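Local coordinates for beta-carbonic anhydrase (Methanothermobacter thermautotrophicus, PDB 1G5C), which catalyses, as a zinc-dependent beta-class carbonic anhydrase, the reversible hydration of carbon dioxide to bicarbonate, at residues Gly86-Gly91 with Gly153-Ile158; Cys28-Met33 with Asn80-Val85; Arg16-Leu21 with Arg49-Val54; Ala73-Gly78 with Leu144-Ile149. One frame throughout, in Å; residues are numbered along the deposited sequence.

Contact 1. Residues Gly86-Gly91 with Gly153-Ile158; sequences GHTDCG and GLIIDI. With ZN (zinc ion), chain G.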
loop_
_atom_site.group_PDB
_atom_site.type_symbol
_atom_site.label_atom_id
_atom_site.label_comp_id
_atom_site.label_asym_id
_atom_site.label_seq_id
_atom_site.Cartn_x
_atom_site.Cartn_y
_atom_site.Cartn_z
ATOM N N GLY A 86 -5.293 -12.866 2.907
ATOM C CA GLY A 86 -4.020 -13.558 2.903
ATOM C C GLY A 86 -4.075 -14.518 1.731
ATOM O O GLY A 86 -5.094 -14.580 1.034
ATOM N N HIS A 87 -3.011 -15.276 1.491
ATOM C CA HIS A 87 -3.047 -16.215 0.378
ATOM C C HIS A 87 -2.196 -17.429 0.693
ATOM O O HIS A 87 -1.275 -17.356 1.497
ATOM C CB HIS A 87 -2.529 -15.553 -0.909
ATOM C CG HIS A 87 -1.080 -15.193 -0.850
ATOM N ND1 HIS A 87 -0.084 -16.045 -1.291
ATOM C CD2 HIS A 87 -0.452 -14.103 -0.361
ATOM C CE1 HIS A 87 1.090 -15.489 -1.067
ATOM N NE2 HIS A 87 0.905 -14.308 -0.505
ATOM N N THR A 88 -2.508 -18.543 0.044
ATOM C CA THR A 88 -1.754 -19.769 0.262
ATOM C C THR A 88 -0.375 -19.610 -0.364
ATOM O O THR A 88 -0.188 -18.823 -1.307
ATOM C CB THR A 88 -2.445 -20.972 -0.395
ATOM O OG1 THR A 88 -2.646 -20.690 -1.782
ATOM C CG2 THR A 88 -3.793 -21.250 0.250
ATOM N N ASP A 89 0.579 -20.369 0.157
ATOM C CA ASP A 89 1.966 -20.355 -0.308
ATOM C C ASP A 89 2.596 -18.969 -0.199
ATOM O O ASP A 89 3.233 -18.486 -1.143
ATOM C CB ASP A 89 2.060 -20.868 -1.751
ATOM C CG ASP A 89 3.498 -21.124 -2.181
ATOM O OD1 ASP A 89 4.294 -21.542 -1.334
ATOM O OD2 ASP A 89 3.838 -20.923 -3.360
ATOM N N CYS A 90 2.423 -18.342 0.959
ATOM C CA CYS A 90 2.986 -17.014 1.209
ATOM C C CYS A 90 4.442 -17.185 1.637
ATOM O O CYS A 90 5.349 -16.619 1.027
ATOM C CB CYS A 90 2.193 -16.292 2.297
ATOM S SG CYS A 90 2.737 -14.595 2.611
ATOM N N GLY A 91 4.691 -17.989 2.658
ATOM C CA GLY A 91 6.071 -18.198 3.052
ATOM C C GLY A 91 6.630 -17.211 4.054
ATOM O O GLY A 91 7.684 -17.464 4.635
ATOM N N GLY A 153 -11.830 -11.194 7.272
ATOM C CA GLY A 153 -10.580 -11.872 7.006
ATOM C C GLY A 153 -10.838 -13.015 6.049
ATOM O O GLY A 153 -11.737 -13.826 6.279
ATOM N N LEU A 154 -10.047 -13.082 4.979
ATOM C CA LEU A 154 -10.199 -14.115 3.968
ATOM C C LEU A 154 -8.830 -14.607 3.579
ATOM O O LEU A 154 -7.827 -13.938 3.823
ATOM C CB LEU A 154 -10.846 -13.543 2.687
ATOM C CG LEU A 154 -12.164 -12.769 2.745
ATOM C CD1 LEU A 154 -12.527 -12.264 1.346
ATOM C CD2 LEU A 154 -13.252 -13.660 3.282
ATOM N N ILE A 155 -8.794 -15.796 2.988
ATOM C CA ILE A 155 -7.555 -16.310 2.459
ATOM C C ILE A 155 -7.887 -16.795 1.047
ATOM O O ILE A 155 -8.915 -17.459 0.831
ATOM C CB ILE A 155 -6.958 -17.452 3.299
ATOM C CG1 ILE A 155 -5.615 -17.854 2.682
ATOM C CG2 ILE A 155 -7.903 -18.630 3.356
ATOM C CD1 ILE A 155 -4.742 -18.725 3.571
ATOM N N ILE A 156 -7.043 -16.435 0.085
ATOM C CA ILE A 156 -7.268 -16.838 -1.296
ATOM C C ILE A 156 -6.265 -17.908 -1.747
ATOM O O ILE A 156 -5.098 -17.860 -1.367
ATOM C CB ILE A 156 -7.158 -15.605 -2.259
ATOM C CG1 ILE A 156 -7.604 -15.996 -3.670
ATOM C CG2 ILE A 156 -5.702 -15.078 -2.306
ATOM C CD1 ILE A 156 -7.723 -14.777 -4.631
ATOM N N ASP A 157 -6.730 -18.876 -2.538
ATOM C CA ASP A 157 -5.850 -19.909 -3.094
ATOM C C ASP A 157 -5.027 -19.172 -4.156
ATOM O O ASP A 157 -5.587 -18.664 -5.126
ATOM C CB ASP A 157 -6.673 -21.020 -3.762
ATOM C CG ASP A 157 -5.799 -22.140 -4.323
ATOM O OD1 ASP A 157 -4.910 -21.864 -5.173
ATOM O OD2 ASP A 157 -5.995 -23.301 -3.913
ATOM N N ILE A 158 -3.710 -19.128 -3.990
ATOM C CA ILE A 158 -2.865 -18.389 -4.910
ATOM C C ILE A 158 -2.853 -18.881 -6.368
ATOM O O ILE A 158 -2.474 -18.141 -7.285
ATOM C CB ILE A 158 -1.416 -18.289 -4.341
ATOM C CG1 ILE A 158 -0.644 -17.161 -5.048
ATOM C CG2 ILE A 158 -0.680 -19.631 -4.478
ATOM C CD1 ILE A 158 -1.266 -15.766 -4.874
HETATM ZN ZN ZN G . 2.499 -13.452 0.529
HETATM O O HOH W 1 3.918 -14.215 -0.705
#
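A chi1 of 66° sets CG of H87 between its backbone N and carbonyl carbon, while I158 turns CG1 anti to its own N (chi1 -162°); the two side chains then run alongside each other in the same direction, with I158 CD1 3.8 Å from H87 ND1. They meet where two neighbouring parallel strands of the beta-carbonic anhydrase sheet, 81-87 and 150-156, end beside the zinc site. Within these segments G86 N donates to L154 O at 2.9 Å and G86 O accepts from I156 N. T88 N then reaches I156 O at 3.0 Å. Beyond the strands a side chain takes over: I158 N donates to T88 OG1, 2.9 Å away and almost straight at 173°. I158 CG2 packs beside that hydroxyl, the two side chains running in opposite senses. On the face bearing H87, its CB rests 3.5 Å from CG2 of I156, a residue that also touches L41 and A44 of helix 40-45. On the opposite face, CG1 of I155 lies against the G86 carbonyl. The imidazole is gripped through both nitrogens: ND1 makes a bent bond to T88 O, 2.8 Å away and met from above the carbonyl plane, and NE2 binds zinc at 2.1 Å. This pair of bonds limits rotation of the ring. C90 SG and C32 SG are the protein's other two ligands to the metal, while D89 OD2 forms a salt bridge with R36. Water 1 completes the zinc shell at 2.0 Å from the ion, lying in the plane of the H87 ring at its edge and donating to C90 O.

Contact 2. Residues Cys28-Met33 with Asn80-Val85; sequences CIITCM and NEIIIV. With ZN (zinc ion), chain G.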
loop_
_atom_site.group_PDB
_atom_site.type_symbol
_atom_site.label_atom_id
_atom_site.label_comp_id
_atom_site.label_asym_id
_atom_site.label_seq_id
_atom_site.Cartn_x
_atom_site.Cartn_y
_atom_site.Cartn_z
ATOM N N CYS A 28 -11.714 -1.197 1.574
ATOM C CA CYS A 28 -10.262 -1.131 1.708
ATOM C C CYS A 28 -9.809 -2.576 1.796
ATOM O O CYS A 28 -10.302 -3.340 2.642
ATOM C CB CYS A 28 -9.811 -0.399 2.966
ATOM S SG CYS A 28 -7.991 -0.488 3.131
ATOM N N ILE A 29 -8.890 -2.960 0.914
ATOM C CA ILE A 29 -8.364 -4.320 0.886
ATOM C C ILE A 29 -6.926 -4.291 1.414
ATOM O O ILE A 29 -6.113 -3.435 1.020
ATOM C CB ILE A 29 -8.311 -4.900 -0.568
ATOM C CG1 ILE A 29 -9.672 -4.800 -1.269
ATOM C CG2 ILE A 29 -7.840 -6.344 -0.527
ATOM C CD1 ILE A 29 -10.731 -5.747 -0.736
ATOM N N ILE A 30 -6.610 -5.218 2.308
ATOM C CA ILE A 30 -5.258 -5.332 2.837
ATOM C C ILE A 30 -4.754 -6.714 2.390
ATOM O O ILE A 30 -5.373 -7.740 2.699
ATOM C CB ILE A 30 -5.240 -5.237 4.384
ATOM C CG1 ILE A 30 -5.666 -3.830 4.817
ATOM C CG2 ILE A 30 -3.840 -5.527 4.911
ATOM C CD1 ILE A 30 -5.945 -3.672 6.306
ATOM N N THR A 31 -3.654 -6.745 1.644
ATOM C CA THR A 31 -3.128 -8.018 1.184
ATOM C C THR A 31 -1.602 -8.026 1.058
ATOM O O THR A 31 -0.917 -7.114 1.557
ATOM C CB THR A 31 -3.824 -8.451 -0.148
ATOM O OG1 THR A 31 -3.494 -9.823 -0.441
ATOM C CG2 THR A 31 -3.411 -7.519 -1.321
ATOM N N CYS A 32 -1.063 -9.055 0.414
ATOM C CA CYS A 32 0.383 -9.205 0.303
ATOM C C CYS A 32 0.963 -8.635 -0.989
ATOM O O CYS A 32 0.236 -8.410 -1.960
ATOM C CB CYS A 32 0.757 -10.698 0.445
ATOM S SG CYS A 32 2.547 -11.044 0.484
ATOM N N MET A 33 2.287 -8.451 -1.007
ATOM C CA MET A 33 2.984 -7.894 -2.173
ATOM C C MET A 33 3.299 -8.952 -3.242
ATOM O O MET A 33 3.836 -8.629 -4.325
ATOM C CB MET A 33 4.285 -7.207 -1.719
ATOM C CG MET A 33 5.328 -8.182 -1.205
ATOM S SD MET A 33 6.761 -7.395 -0.463
ATOM C CE MET A 33 7.694 -7.026 -1.838
ATOM N N ASN A 80 -15.818 2.073 5.066
ATOM C CA ASN A 80 -16.567 1.522 6.184
ATOM C C ASN A 80 -16.475 0.007 6.189
ATOM O O ASN A 80 -17.157 -0.659 6.951
ATOM C CB ASN A 80 -18.039 1.990 6.134
ATOM C CG ASN A 80 -18.763 1.546 4.879
ATOM O OD1 ASN A 80 -18.442 0.514 4.289
ATOM N ND2 ASN A 80 -19.768 2.326 4.470
ATOM N N GLU A 81 -15.614 -0.534 5.334
ATOM C CA GLU A 81 -15.418 -1.978 5.272
ATOM C C GLU A 81 -13.982 -2.297 4.873
ATOM O O GLU A 81 -13.481 -1.813 3.852
ATOM C CB GLU A 81 -16.387 -2.608 4.264
ATOM C CG GLU A 81 -16.227 -4.119 4.082
ATOM C CD GLU A 81 -17.445 -4.760 3.428
ATOM O OE1 GLU A 81 -18.110 -4.082 2.609
ATOM O OE2 GLU A 81 -17.743 -5.939 3.727
ATOM N N ILE A 82 -13.326 -3.117 5.681
ATOM C CA ILE A 82 -11.947 -3.505 5.413
ATOM C C ILE A 82 -11.890 -5.021 5.284
ATOM O O ILE A 82 -12.510 -5.737 6.082
ATOM C CB ILE A 82 -11.011 -3.093 6.579
ATOM C CG1 ILE A 82 -11.050 -1.580 6.777
ATOM C CG2 ILE A 82 -9.583 -3.575 6.290
ATOM C CD1 ILE A 82 -10.299 -1.109 8.011
ATOM N N ILE A 83 -11.148 -5.506 4.292
ATOM C CA ILE A 83 -10.997 -6.942 4.074
ATOM C C ILE A 83 -9.525 -7.304 3.974
ATOM O O ILE A 83 -8.816 -6.844 3.060
ATOM C CB ILE A 83 -11.673 -7.421 2.745
ATOM C CG1 ILE A 83 -13.150 -7.048 2.724
ATOM C CG2 ILE A 83 -11.540 -8.938 2.615
ATOM C CD1 ILE A 83 -13.857 -7.365 1.381
ATOM N N ILE A 84 -9.043 -8.101 4.920
ATOM C CA ILE A 84 -7.661 -8.536 4.846
ATOM C C ILE A 84 -7.737 -9.803 4.009
ATOM O O ILE A 84 -8.628 -10.643 4.236
ATOM C CB ILE A 84 -7.081 -8.886 6.235
ATOM C CG1 ILE A 84 -7.047 -7.631 7.121
ATOM C CG2 ILE A 84 -5.681 -9.504 6.066
ATOM C CD1 ILE A 84 -6.631 -7.889 8.592
ATOM N N VAL A 85 -6.852 -9.926 3.017
ATOM C CA VAL A 85 -6.821 -11.119 2.180
ATOM C C VAL A 85 -5.424 -11.750 2.191
ATOM O O VAL A 85 -4.461 -11.216 1.608
ATOM C CB VAL A 85 -7.220 -10.816 0.705
ATOM C CG1 VAL A 85 -7.231 -12.117 -0.112
ATOM C CG2 VAL A 85 -8.593 -10.160 0.651
HETATM ZN ZN ZN G . 2.499 -13.452 0.529
HETATM O O HOH W 1 3.918 -14.215 -0.705
#
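C28 to T31 run beside I82 to V85 as neighbouring parallel strands, their short axes 4.6 Å apart and inclined at 14°, with C28 O accepting from I83 N, I30 N donating to I83 O, and I30 O taking V85 N at 2.7 Å. On one face, I30 CD1 reaches I82 CG2 at 3.6 Å, while I30 and I84 run alongside each other, CB against CG1; L139 of helix 128-141 packs on all three isoleucines. The other face carries I29, whose CD1 lies 4.0 Å from I83 CB and whose CG2 meets V85 CG2, with helix 40-45 covering I29, T31 and V85. T31 holds OG1 anti to its backbone N (chi1 -168°), which directs the hydroxyl to V85 O at 2.7 Å, a bond tilted 17° from the carbonyl plane. An alanine here would remove that donor and is likely to leave the buried V85 carbonyl without its hydroxyl mate, slackening the join just before the metal ligand. The next residue, C32, binds zinc through SG at 2.4 Å. The contact passes from mainly apolar packing to one buried polar tie and then a sulfur ligand, consistent with a rigid central pair of strands presenting C32 to the metal.

Contact 3. Residues Arg16-Leu21 with Arg49-Val54; sequences RDLSDL and RGDAKV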
loop_
_atom_site.group_PDB
_atom_site.type_symbol
_atom_site.label_atom_id
_atom_site.label_comp_id
_atom_site.label_asym_id
_atom_site.label_seq_id
_atom_site.Cartn_x
_atom_site.Cartn_y
_atom_site.Cartn_z
ATOM N N ARG A 16 -13.943 11.145 -8.066
ATOM C CA ARG A 16 -12.691 10.405 -8.221
ATOM C C ARG A 16 -12.922 8.888 -8.210
ATOM O O ARG A 16 -12.395 8.181 -9.068
ATOM C CB ARG A 16 -11.690 10.810 -7.131
ATOM C CG ARG A 16 -11.208 12.264 -7.265
ATOM C CD ARG A 16 -10.304 12.635 -6.103
ATOM N NE ARG A 16 -9.615 13.913 -6.284
ATOM C CZ ARG A 16 -10.027 15.069 -5.773
ATOM N NH1 ARG A 16 -11.138 15.122 -5.049
ATOM N NH2 ARG A 16 -9.310 16.172 -5.960
ATOM N N ASP A 17 -13.708 8.400 -7.255
ATOM C CA ASP A 17 -14.019 6.969 -7.162
ATOM C C ASP A 17 -15.281 6.707 -6.337
ATOM O O ASP A 17 -16.039 7.638 -6.056
ATOM C CB ASP A 17 -12.826 6.186 -6.596
ATOM C CG ASP A 17 -12.592 6.436 -5.114
ATOM O OD1 ASP A 17 -13.429 7.103 -4.459
ATOM O OD2 ASP A 17 -11.559 5.939 -4.603
ATOM N N LEU A 18 -15.512 5.456 -5.938
ATOM C CA LEU A 18 -16.734 5.128 -5.206
ATOM C C LEU A 18 -16.957 5.910 -3.921
ATOM O O LEU A 18 -18.094 6.077 -3.498
ATOM C CB LEU A 18 -16.842 3.614 -4.948
ATOM C CG LEU A 18 -16.913 2.694 -6.188
ATOM C CD1 LEU A 18 -17.094 1.221 -5.734
ATOM C CD2 LEU A 18 -18.096 3.097 -7.105
ATOM N N SER A 19 -15.886 6.435 -3.329
ATOM C CA SER A 19 -16.004 7.215 -2.092
ATOM C C SER A 19 -16.787 8.506 -2.262
ATOM O O SER A 19 -17.244 9.094 -1.276
ATOM C CB SER A 19 -14.618 7.559 -1.542
ATOM O OG SER A 19 -14.012 6.395 -1.027
ATOM N N ASP A 20 -16.931 8.951 -3.506
ATOM C CA ASP A 20 -17.662 10.176 -3.795
ATOM C C ASP A 20 -19.152 9.930 -4.041
ATOM O O ASP A 20 -19.909 10.868 -4.318
ATOM C CB ASP A 20 -17.035 10.875 -5.005
ATOM C CG ASP A 20 -15.597 11.287 -4.747
ATOM O OD1 ASP A 20 -15.368 11.999 -3.745
ATOM O OD2 ASP A 20 -14.701 10.903 -5.530
ATOM N N LEU A 21 -19.572 8.672 -3.952
ATOM C CA LEU A 21 -20.975 8.328 -4.152
ATOM C C LEU A 21 -21.556 7.917 -2.807
ATOM O O LEU A 21 -20.837 7.516 -1.922
ATOM C CB LEU A 21 -21.100 7.184 -5.159
ATOM C CG LEU A 21 -20.584 7.489 -6.571
ATOM C CD1 LEU A 21 -20.825 6.281 -7.457
ATOM C CD2 LEU A 21 -21.294 8.728 -7.148
ATOM N N ARG A 49 -11.041 -0.701 -11.429
ATOM C CA ARG A 49 -10.533 0.622 -11.148
ATOM C C ARG A 49 -11.551 1.475 -10.402
ATOM O O ARG A 49 -12.702 1.572 -10.805
ATOM C CB ARG A 49 -10.125 1.297 -12.462
ATOM C CG ARG A 49 -9.551 2.682 -12.293
ATOM C CD ARG A 49 -8.862 3.155 -13.586
ATOM N NE ARG A 49 -8.253 4.467 -13.406
ATOM C CZ ARG A 49 -8.890 5.620 -13.573
ATOM N NH1 ARG A 49 -10.168 5.626 -13.936
ATOM N NH2 ARG A 49 -8.252 6.770 -13.374
ATOM N N GLY A 50 -11.105 2.083 -9.308
ATOM C CA GLY A 50 -11.962 2.928 -8.499
ATOM C C GLY A 50 -12.802 2.176 -7.472
ATOM O O GLY A 50 -13.460 2.815 -6.642
ATOM N N ASP A 51 -12.762 0.839 -7.499
ATOM C CA ASP A 51 -13.571 0.010 -6.587
ATOM C C ASP A 51 -13.076 -0.205 -5.154
ATOM O O ASP A 51 -13.862 -0.579 -4.284
ATOM C CB ASP A 51 -13.830 -1.379 -7.193
ATOM C CG ASP A 51 -14.780 -1.343 -8.387
ATOM O OD1 ASP A 51 -15.536 -0.360 -8.552
ATOM O OD2 ASP A 51 -14.780 -2.315 -9.162
ATOM N N ALA A 52 -11.791 0.000 -4.902
ATOM C CA ALA A 52 -11.278 -0.193 -3.548
ATOM C C ALA A 52 -9.919 0.444 -3.353
ATOM O O ALA A 52 -9.174 0.621 -4.312
ATOM C CB ALA A 52 -11.175 -1.698 -3.244
ATOM N N LYS A 53 -9.608 0.785 -2.105
ATOM C CA LYS A 53 -8.313 1.345 -1.740
ATOM C C LYS A 53 -7.518 0.084 -1.421
ATOM O O LYS A 53 -8.049 -0.834 -0.774
ATOM C CB LYS A 53 -8.434 2.231 -0.495
ATOM C CG LYS A 53 -8.981 3.635 -0.756
ATOM C CD LYS A 53 -10.408 3.596 -1.276
ATOM C CE LYS A 53 -10.979 4.990 -1.422
ATOM N NZ LYS A 53 -12.258 4.994 -2.162
ATOM N N VAL A 54 -6.261 0.019 -1.852
ATOM C CA VAL A 54 -5.495 -1.211 -1.638
ATOM C C VAL A 54 -4.166 -1.018 -0.911
ATOM O O VAL A 54 -3.313 -0.243 -1.342
ATOM C CB VAL A 54 -5.231 -1.929 -3.007
ATOM C CG1 VAL A 54 -4.540 -3.285 -2.793
ATOM C CG2 VAL A 54 -6.544 -2.145 -3.742
#
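D17 and G50 bring two irregular backbones together, their CA atoms 4.7 Å apart, and L18 N points almost straight at G50 O in a weak hydrogen bond of 3.4 Å. In 16-21, D17 makes an Asx turn that opens a short 3-10 segment, 18-20: D17 OD1 accepts from S19 N at 2.8 Å, met from above the carboxylate plane. Segment 49-54 leads into strand 53-57, one of the two outermost strands of the sheet within this chain. The carbonyl of G50 packs against CB of D17 and CG of L18. L18 CD1 crosses over to D51, 3.6 Å from OD1, while D51 OD2 turns to G48 N.

The polar centre is the ammonium group of K53, whose chain bends at chi2 (64°) to bring NZ to the turn. There NZ forms a salt bridge with D17 OD2 at 2.7 Å, again from above the carboxylate plane, and donates to S19 OG. S19 OG is shared with L77 O at the end of helix 64-77, and D17 OD2 also meets S35 OG of the second subunit. One carboxylate thus ties the turn, the strand and the dimer interface together. An asparagine in place of D17 would take away its negative charge and would probably leave K53 NZ without its ionic mate, weakening the hold on the turn. At the other side of the turn, D20 OD2 receives R16 N at 2.7 Å and D17 N at 3.2 Å from opposite faces of its carboxylate plane.

Contact 4. Residues Ala73-Gly78 with Leu144-Ile149; sequences AIYALG and LIPESI. With CA (calcium ion), chain H.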
loop_
_atom_site.group_PDB
_atom_site.type_symbol
_atom_site.label_atom_id
_atom_site.label_comp_id
_atom_site.label_asym_id
_atom_site.label_seq_id
_atom_site.Cartn_x
_atom_site.Cartn_y
_atom_site.Cartn_z
ATOM N N ALA A 73 -7.898 5.877 4.947
ATOM C CA ALA A 73 -8.971 5.418 4.085
ATOM C C ALA A 73 -10.337 5.645 4.748
ATOM O O ALA A 73 -11.297 6.053 4.091
ATOM C CB ALA A 73 -8.776 3.960 3.774
ATOM N N ILE A 74 -10.420 5.388 6.051
ATOM C CA ILE A 74 -11.674 5.563 6.778
ATOM C C ILE A 74 -12.098 7.026 6.960
ATOM O O ILE A 74 -13.197 7.418 6.566
ATOM C CB ILE A 74 -11.598 4.906 8.183
ATOM C CG1 ILE A 74 -11.358 3.393 8.047
ATOM C CG2 ILE A 74 -12.888 5.153 8.939
ATOM C CD1 ILE A 74 -10.971 2.686 9.345
ATOM N N TYR A 75 -11.224 7.846 7.522
ATOM C CA TYR A 75 -11.592 9.225 7.800
ATOM C C TYR A 75 -11.584 10.189 6.614
ATOM O O TYR A 75 -12.398 11.112 6.561
ATOM C CB TYR A 75 -10.705 9.756 8.930
ATOM C CG TYR A 75 -10.778 8.883 10.167
ATOM C CD1 TYR A 75 -9.633 8.303 10.714
ATOM C CD2 TYR A 75 -12.014 8.595 10.761
ATOM C CE1 TYR A 75 -9.715 7.457 11.818
ATOM C CE2 TYR A 75 -12.113 7.756 11.862
ATOM C CZ TYR A 75 -10.965 7.185 12.383
ATOM O OH TYR A 75 -11.081 6.327 13.459
ATOM N N ALA A 76 -10.680 9.979 5.669
ATOM C CA ALA A 76 -10.589 10.862 4.512
ATOM C C ALA A 76 -11.392 10.376 3.310
ATOM O O ALA A 76 -11.880 11.183 2.517
ATOM C CB ALA A 76 -9.132 11.030 4.105
ATOM N N LEU A 77 -11.536 9.060 3.183
ATOM C CA LEU A 77 -12.210 8.486 2.031
ATOM C C LEU A 77 -13.508 7.751 2.306
ATOM O O LEU A 77 -14.046 7.099 1.414
ATOM C CB LEU A 77 -11.228 7.573 1.287
ATOM C CG LEU A 77 -9.989 8.321 0.749
ATOM C CD1 LEU A 77 -8.874 7.338 0.330
ATOM C CD2 LEU A 77 -10.426 9.184 -0.443
ATOM N N GLY A 78 -14.011 7.855 3.532
ATOM C CA GLY A 78 -15.267 7.207 3.878
ATOM C C GLY A 78 -15.327 5.683 3.895
ATOM O O GLY A 78 -16.412 5.106 3.820
ATOM N N LEU A 144 -7.879 3.535 16.622
ATOM C CA LEU A 144 -7.978 4.315 15.383
ATOM C C LEU A 144 -9.048 3.731 14.460
ATOM O O LEU A 144 -9.493 4.379 13.510
ATOM C CB LEU A 144 -6.646 4.308 14.629
ATOM C CG LEU A 144 -5.652 5.408 14.959
ATOM C CD1 LEU A 144 -4.357 5.188 14.184
ATOM C CD2 LEU A 144 -6.274 6.751 14.606
ATOM N N ILE A 145 -9.446 2.495 14.731
ATOM C CA ILE A 145 -10.460 1.844 13.907
ATOM C C ILE A 145 -11.808 1.818 14.650
ATOM O O ILE A 145 -11.961 1.099 15.642
ATOM C CB ILE A 145 -10.035 0.392 13.575
ATOM C CG1 ILE A 145 -8.604 0.369 13.011
ATOM C CG2 ILE A 145 -11.015 -0.220 12.588
ATOM C CD1 ILE A 145 -8.392 1.237 11.746
ATOM N N PRO A 146 -12.800 2.601 14.183
ATOM C CA PRO A 146 -14.114 2.628 14.843
ATOM C C PRO A 146 -14.803 1.277 14.706
ATOM O O PRO A 146 -14.648 0.592 13.682
ATOM C CB PRO A 146 -14.876 3.728 14.090
ATOM C CG PRO A 146 -13.798 4.604 13.536
ATOM C CD PRO A 146 -12.733 3.603 13.107
ATOM N N GLU A 147 -15.566 0.886 15.723
ATOM C CA GLU A 147 -16.251 -0.396 15.648
ATOM C C GLU A 147 -17.322 -0.379 14.586
ATOM O O GLU A 147 -17.742 -1.415 14.150
ATOM C CB GLU A 147 -16.839 -0.804 17.001
ATOM C CG GLU A 147 -15.770 -1.254 17.973
ATOM C CD GLU A 147 -16.337 -1.832 19.257
ATOM O OE1 GLU A 147 -17.551 -1.638 19.513
ATOM O OE2 GLU A 147 -15.556 -2.459 20.015
ATOM N N SER A 148 -17.758 0.792 14.138
ATOM C CA SER A 148 -18.758 0.805 13.077
ATOM C C SER A 148 -18.157 0.298 11.741
ATOM O O SER A 148 -18.883 0.082 10.766
ATOM C CB SER A 148 -19.310 2.212 12.883
ATOM O OG SER A 148 -18.283 3.108 12.519
ATOM N N ILE A 149 -16.835 0.112 11.696
ATOM C CA ILE A 149 -16.175 -0.376 10.478
ATOM C C ILE A 149 -16.206 -1.913 10.412
ATOM O O ILE A 149 -15.833 -2.591 11.366
ATOM C CB ILE A 149 -14.684 0.089 10.417
ATOM C CG1 ILE A 149 -14.591 1.605 10.640
ATOM C CG2 ILE A 149 -14.076 -0.273 9.068
ATOM C CD1 ILE A 149 -15.468 2.443 9.678
HETATM CA CA CA H . -19.426 -3.178 14.227
HETATM O O HOH W 2 -17.754 -3.845 12.312
#
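I74 forms the apolar centre, its CD1 meeting CD1 of I145 at 3.8 Å where the side chains stand roughly perpendicular to each other. With CG1 beside its backbone N (chi1 -61°), I74 spreads two methyl ends over the loop: CD1 goes to I145 and to the ring of P146, and CG2 to CD1 of I149, also at 3.8 Å. The same CG2 sits 3.9 Å above one face of the Y75 ring, offset toward its rim. Further out, Y75 and P146 approach from opposite directions, with P146 CG 3.9 Å from Y75 CE2. The polar edge is the phenol: Y75 OH donates to L144 O at 2.5 Å, a bond that reaches the oxygen from above the carbonyl plane, while this oxygen lies near the plane of the tyrosine ring. Behind the proline a type I beta turn closes through I149 N and P146 O. Beyond it, calcium is bound by E147 O at 2.4 Å and by water 2, which also donates to I149 O. The contact packs the C-terminal part of helix 64-77 against the connection between helix 128-141 and strand 150-156. I82 of strand 81-87 touches both I74 and I149, and the second subunit continues the packing, with its V109 on Y75, its V113 on L144 and its R103 hydrogen-bonded to I74 O.

Overall arrangement
Three contacts follow the order of the sheet: contact 3 enters strand 53-57 at one side, contact 2 joins 27-32 to 81-87, and contact 1 joins 81-87 to 150-156. Contacts 1 and 2 share strand 81-87, lie 12 Å apart between centres and supply all three protein ligands of the zinc. Contact 4, centred 25 Å from contact 1, lies on the other side of the chain's centre, on helix 64-77; its I74 and I149 reach I82 of contact 2, and L77 O meets S19 OG of contact 3. Along the chain contact 2 crosses contacts 3 and 4, and contact 1 crosses contact 4, so distant segments interlock; contacts 3 and 4 meet the second subunit most extensively.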